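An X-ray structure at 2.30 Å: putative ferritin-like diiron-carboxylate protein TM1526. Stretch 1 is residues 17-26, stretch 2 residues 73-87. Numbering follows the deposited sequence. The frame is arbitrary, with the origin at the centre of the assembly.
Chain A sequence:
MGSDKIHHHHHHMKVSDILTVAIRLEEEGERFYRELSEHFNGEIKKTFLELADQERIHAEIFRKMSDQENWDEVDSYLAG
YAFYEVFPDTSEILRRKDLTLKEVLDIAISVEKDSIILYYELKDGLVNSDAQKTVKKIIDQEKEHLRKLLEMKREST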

# COMPACT_ATOMS: atom_id res chain seq x y z
N ASP A 17 -9.17 -5.72 -11.79
CA ASP A 17 -9.89 -5.34 -10.59
C ASP A 17 -8.86 -5.16 -9.48
O ASP A 17 -8.93 -4.24 -8.68
CB ASP A 17 -10.88 -6.44 -10.15
CG ASP A 17 -11.97 -6.72 -11.18
OD1 ASP A 17 -12.23 -5.88 -12.06
OD2 ASP A 17 -12.66 -7.76 -11.15
N ILE A 18 -7.87 -6.03 -9.48
CA ILE A 18 -6.84 -6.04 -8.42
C ILE A 18 -5.86 -4.87 -8.60
O ILE A 18 -5.46 -4.24 -7.63
CB ILE A 18 -6.11 -7.38 -8.42
CG1 ILE A 18 -7.07 -8.52 -8.11
CG2 ILE A 18 -4.96 -7.42 -7.40
CD1 ILE A 18 -7.57 -8.53 -6.66
N LEU A 19 -5.44 -4.59 -9.83
CA LEU A 19 -4.67 -3.36 -10.08
C LEU A 19 -5.41 -2.12 -9.59
O LEU A 19 -4.80 -1.24 -9.00
CB LEU A 19 -4.37 -3.15 -11.53
CG LEU A 19 -3.15 -3.80 -12.11
CD1 LEU A 19 -3.28 -3.61 -13.61
CD2 LEU A 19 -1.85 -3.17 -11.51
N THR A 20 -6.71 -2.03 -9.86
CA THR A 20 -7.49 -0.88 -9.42
C THR A 20 -7.43 -0.80 -7.89
O THR A 20 -7.26 0.26 -7.31
CB THR A 20 -8.93 -1.02 -9.87
OG1 THR A 20 -9.02 -1.08 -11.32
CG2 THR A 20 -9.70 0.24 -9.51
N VAL A 21 -7.56 -1.95 -7.24
CA VAL A 21 -7.51 -2.04 -5.80
C VAL A 21 -6.13 -1.56 -5.34
O VAL A 21 -6.05 -0.74 -4.45
CB VAL A 21 -7.86 -3.47 -5.32
CG1 VAL A 21 -7.43 -3.67 -3.89
CG2 VAL A 21 -9.35 -3.74 -5.44
N ALA A 22 -5.08 -2.03 -6.01
CA ALA A 22 -3.69 -1.72 -5.64
C ALA A 22 -3.35 -0.27 -5.86
O ALA A 22 -2.62 0.34 -5.07
CB ALA A 22 -2.73 -2.60 -6.44
N ILE A 23 -3.94 0.31 -6.90
CA ILE A 23 -3.71 1.71 -7.16
C ILE A 23 -4.26 2.50 -5.99
O ILE A 23 -3.62 3.43 -5.52
CB ILE A 23 -4.38 2.09 -8.43
CG1 ILE A 23 -3.63 1.49 -9.63
CG2 ILE A 23 -4.49 3.64 -8.59
CD1 ILE A 23 -4.44 1.64 -10.95
N ARG A 24 -5.44 2.13 -5.51
CA ARG A 24 -6.09 2.93 -4.48
C ARG A 24 -5.38 2.81 -3.12
O ARG A 24 -5.29 3.81 -2.40
CB ARG A 24 -7.57 2.59 -4.38
CG ARG A 24 -8.32 3.12 -5.48
CD ARG A 24 -9.67 2.49 -5.70
NE ARG A 24 -10.30 2.92 -6.97
CZ ARG A 24 -11.54 3.44 -7.11
NH1 ARG A 24 -12.32 3.65 -6.05
NH2 ARG A 24 -12.00 3.76 -8.32
N LEU A 25 -4.85 1.62 -2.82
CA LEU A 25 -4.13 1.38 -1.60
C LEU A 25 -2.86 2.24 -1.55
O LEU A 25 -2.58 2.85 -0.52
CB LEU A 25 -3.81 -0.12 -1.41
CG LEU A 25 -5.01 -1.07 -1.21
CD1 LEU A 25 -4.57 -2.53 -1.00
CD2 LEU A 25 -5.92 -0.64 -0.08
N GLU A 26 -2.16 2.36 -2.69
CA GLU A 26 -0.96 3.21 -2.77
C GLU A 26 -1.29 4.70 -2.70
O GLU A 26 -0.58 5.47 -2.07
CB GLU A 26 -0.16 2.90 -4.04
CG GLU A 26 0.43 1.50 -4.05
CD GLU A 26 1.63 1.29 -3.13
OE1 GLU A 26 2.10 2.26 -2.52
OE2 GLU A 26 2.12 0.13 -3.04
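Stretch 2 (73-87) EVDSYLAGYAFYEVF

Residues 17-26 lie within a continuous helix, held by i to i+4 backbone hydrogen bonds such as Ala22 N to Ile18 O (2.8 Å) and Ile23 N to Leu19 O (2.7 Å). Stretch 2 begins as the last turn of another helix, which Asp75 is the first residue to leave; Ser76 N still donates to Glu73 O at 3.1 Å. Beyond this point the chain is largely extended, apart from Gly80, whose phi of 71° favours glycine. From Ala82 onward it runs along the first helix in the same N-to-C sense: the CA atoms of Ile18 and Ala82 are 8.5 Å apart, those of Leu25 and Phe87 only 6.2 Å, so the loop draws closer to the helix as it proceeds.

The contact between side chains is apolar. Ile18, with chi1 and chi2 both m, brings its end closer to the loop, where its CG1 lies 3.4 Å from Leu78 CD1 and its CD1 4.0 Å from Ala82 CB. Leu19 points toward the helical start of stretch 2, its CD1 4.0 Å from Val74 CG2. One turn on from Ile18, Val21 CG1 packs 4.1 Å from Tyr84 CB, while Val21 CG2 lies over one face of the Tyr84 ring. Tyr84 takes the p rotamer, and its hydroxyl is hydrogen-bonded elsewhere in the structure.

At the far end, a side chain meets backbone. Leu25 CD2 approaches Glu85 O at 3.6 Å, Val86 CA at 4.2 Å and Phe87 N at 3.8 Å, so a single methyl touches three successive residues. The Phe87 ring lies obliquely to Leu25 O. No hydrogen bond joins the two stretches; the 411 Å² buried between them, summed over both sides, reflects van der Waals packing, to which Leu25 and Ile18 contribute the largest covered areas.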

# COMPACT_ATOMS: atom_id res chain seq x y z
N GLU A 73 -4.32 -10.35 -20.48
CA GLU A 73 -3.79 -10.55 -19.16
C GLU A 73 -4.71 -9.92 -18.10
O GLU A 73 -5.21 -10.57 -17.19
CB GLU A 73 -2.38 -9.94 -19.04
CG GLU A 73 -1.80 -10.12 -17.64
CD GLU A 73 -0.44 -9.48 -17.43
OE1 GLU A 73 -0.29 -8.26 -17.70
OE2 GLU A 73 0.46 -10.19 -16.98
N VAL A 74 -4.88 -8.62 -18.24
CA VAL A 74 -5.65 -7.79 -17.32
C VAL A 74 -7.11 -8.24 -17.13
O VAL A 74 -7.68 -8.12 -16.05
CB VAL A 74 -5.52 -6.33 -17.85
CG1 VAL A 74 -6.79 -5.75 -18.29
CG2 VAL A 74 -4.74 -5.47 -16.89
N ASP A 75 -7.71 -8.79 -18.19
CA ASP A 75 -9.11 -9.25 -18.13
C ASP A 75 -9.29 -10.69 -17.59
O ASP A 75 -10.42 -11.23 -17.59
CB ASP A 75 -9.77 -9.12 -19.50
CG ASP A 75 -11.29 -9.10 -19.42
OD1 ASP A 75 -11.87 -8.40 -18.56
OD2 ASP A 75 -11.96 -9.76 -20.24
N SER A 76 -8.20 -11.28 -17.12
CA SER A 76 -8.21 -12.64 -16.61
C SER A 76 -8.60 -12.71 -15.16
O SER A 76 -8.26 -11.83 -14.39
CB SER A 76 -6.83 -13.30 -16.71
OG SER A 76 -6.76 -14.12 -17.86
N TYR A 77 -9.24 -13.82 -14.81
CA TYR A 77 -9.62 -14.17 -13.46
C TYR A 77 -8.50 -14.73 -12.61
O TYR A 77 -7.77 -15.65 -13.03
CB TYR A 77 -10.75 -15.19 -13.53
CG TYR A 77 -12.05 -14.61 -13.99
CD1 TYR A 77 -12.70 -13.65 -13.23
CD2 TYR A 77 -12.64 -15.00 -15.19
CE1 TYR A 77 -13.91 -13.10 -13.62
CE2 TYR A 77 -13.85 -14.43 -15.60
CZ TYR A 77 -14.49 -13.48 -14.80
OH TYR A 77 -15.71 -12.87 -15.15
N LEU A 78 -8.35 -14.19 -11.41
CA LEU A 78 -7.56 -14.84 -10.36
C LEU A 78 -8.45 -15.89 -9.77
O LEU A 78 -9.53 -15.57 -9.25
CB LEU A 78 -7.17 -13.88 -9.24
CG LEU A 78 -6.51 -12.57 -9.63
CD1 LEU A 78 -6.20 -11.77 -8.41
CD2 LEU A 78 -5.28 -12.87 -10.37
N ALA A 79 -8.00 -17.14 -9.85
CA ALA A 79 -8.72 -18.25 -9.21
C ALA A 79 -8.75 -18.06 -7.66
O ALA A 79 -7.89 -17.38 -7.07
CB ALA A 79 -8.09 -19.61 -9.61
N GLY A 80 -9.80 -18.62 -7.06
CA GLY A 80 -10.06 -18.51 -5.63
C GLY A 80 -10.51 -17.17 -5.06
O GLY A 80 -11.15 -16.34 -5.73
N TYR A 81 -10.17 -17.00 -3.80
CA TYR A 81 -10.56 -15.89 -2.98
C TYR A 81 -9.38 -14.96 -2.95
O TYR A 81 -8.31 -15.32 -2.47
CB TYR A 81 -10.87 -16.38 -1.58
CG TYR A 81 -11.10 -15.29 -0.58
CD1 TYR A 81 -12.34 -14.65 -0.49
CD2 TYR A 81 -10.12 -14.91 0.31
CE1 TYR A 81 -12.58 -13.67 0.43
CE2 TYR A 81 -10.35 -13.92 1.22
CZ TYR A 81 -11.58 -13.28 1.28
OH TYR A 81 -11.82 -12.25 2.17
N ALA A 82 -9.58 -13.77 -3.53
CA ALA A 82 -8.67 -12.67 -3.45
C ALA A 82 -9.02 -11.79 -2.24
O ALA A 82 -10.01 -11.14 -2.21
CB ALA A 82 -8.74 -11.87 -4.72
N PHE A 83 -8.18 -11.83 -1.21
CA PHE A 83 -8.32 -11.00 -0.03
C PHE A 83 -7.96 -9.57 -0.34
O PHE A 83 -6.96 -9.29 -1.01
CB PHE A 83 -7.40 -11.52 1.11
CG PHE A 83 -7.21 -10.53 2.23
CD1 PHE A 83 -8.13 -10.45 3.25
CD2 PHE A 83 -6.15 -9.63 2.21
CE1 PHE A 83 -8.00 -9.51 4.27
CE2 PHE A 83 -6.01 -8.71 3.21
CZ PHE A 83 -6.95 -8.64 4.25
N TYR A 84 -8.72 -8.64 0.20
CA TYR A 84 -8.27 -7.26 0.25
C TYR A 84 -9.14 -6.56 1.26
O TYR A 84 -10.27 -7.00 1.50
CB TYR A 84 -8.33 -6.58 -1.14
CG TYR A 84 -9.73 -6.40 -1.71
CD1 TYR A 84 -10.48 -5.24 -1.48
CD2 TYR A 84 -10.30 -7.37 -2.51
CE1 TYR A 84 -11.75 -5.10 -2.01
CE2 TYR A 84 -11.54 -7.24 -3.04
CZ TYR A 84 -12.27 -6.12 -2.80
OH TYR A 84 -13.55 -6.04 -3.39
N GLU A 85 -8.61 -5.53 1.89
CA GLU A 85 -9.44 -4.56 2.61
C GLU A 85 -9.13 -3.20 2.00
O GLU A 85 -7.96 -2.85 1.81
CB GLU A 85 -9.07 -4.48 4.09
CG GLU A 85 -8.89 -5.81 4.79
CD GLU A 85 -10.07 -6.16 5.67
OE1 GLU A 85 -11.05 -5.37 5.63
OE2 GLU A 85 -10.00 -7.19 6.38
N VAL A 86 -10.15 -2.43 1.69
CA VAL A 86 -9.90 -1.06 1.26
C VAL A 86 -9.43 -0.23 2.46
O VAL A 86 -9.73 -0.54 3.63
CB VAL A 86 -11.13 -0.36 0.59
CG1 VAL A 86 -11.62 -1.17 -0.64
CG2 VAL A 86 -12.25 -0.11 1.57
N PHE A 87 -8.69 0.83 2.14
CA PHE A 87 -8.04 1.63 3.16
C PHE A 87 -9.13 2.13 4.11
O PHE A 87 -10.21 2.49 3.67
CB PHE A 87 -7.30 2.81 2.53
CG PHE A 87 -6.03 3.17 3.24
CD1 PHE A 87 -6.04 4.07 4.29
CD2 PHE A 87 -4.86 2.60 2.86
CE1 PHE A 87 -4.91 4.39 4.93
CE2 PHE A 87 -3.71 2.92 3.49
CZ PHE A 87 -3.73 3.81 4.56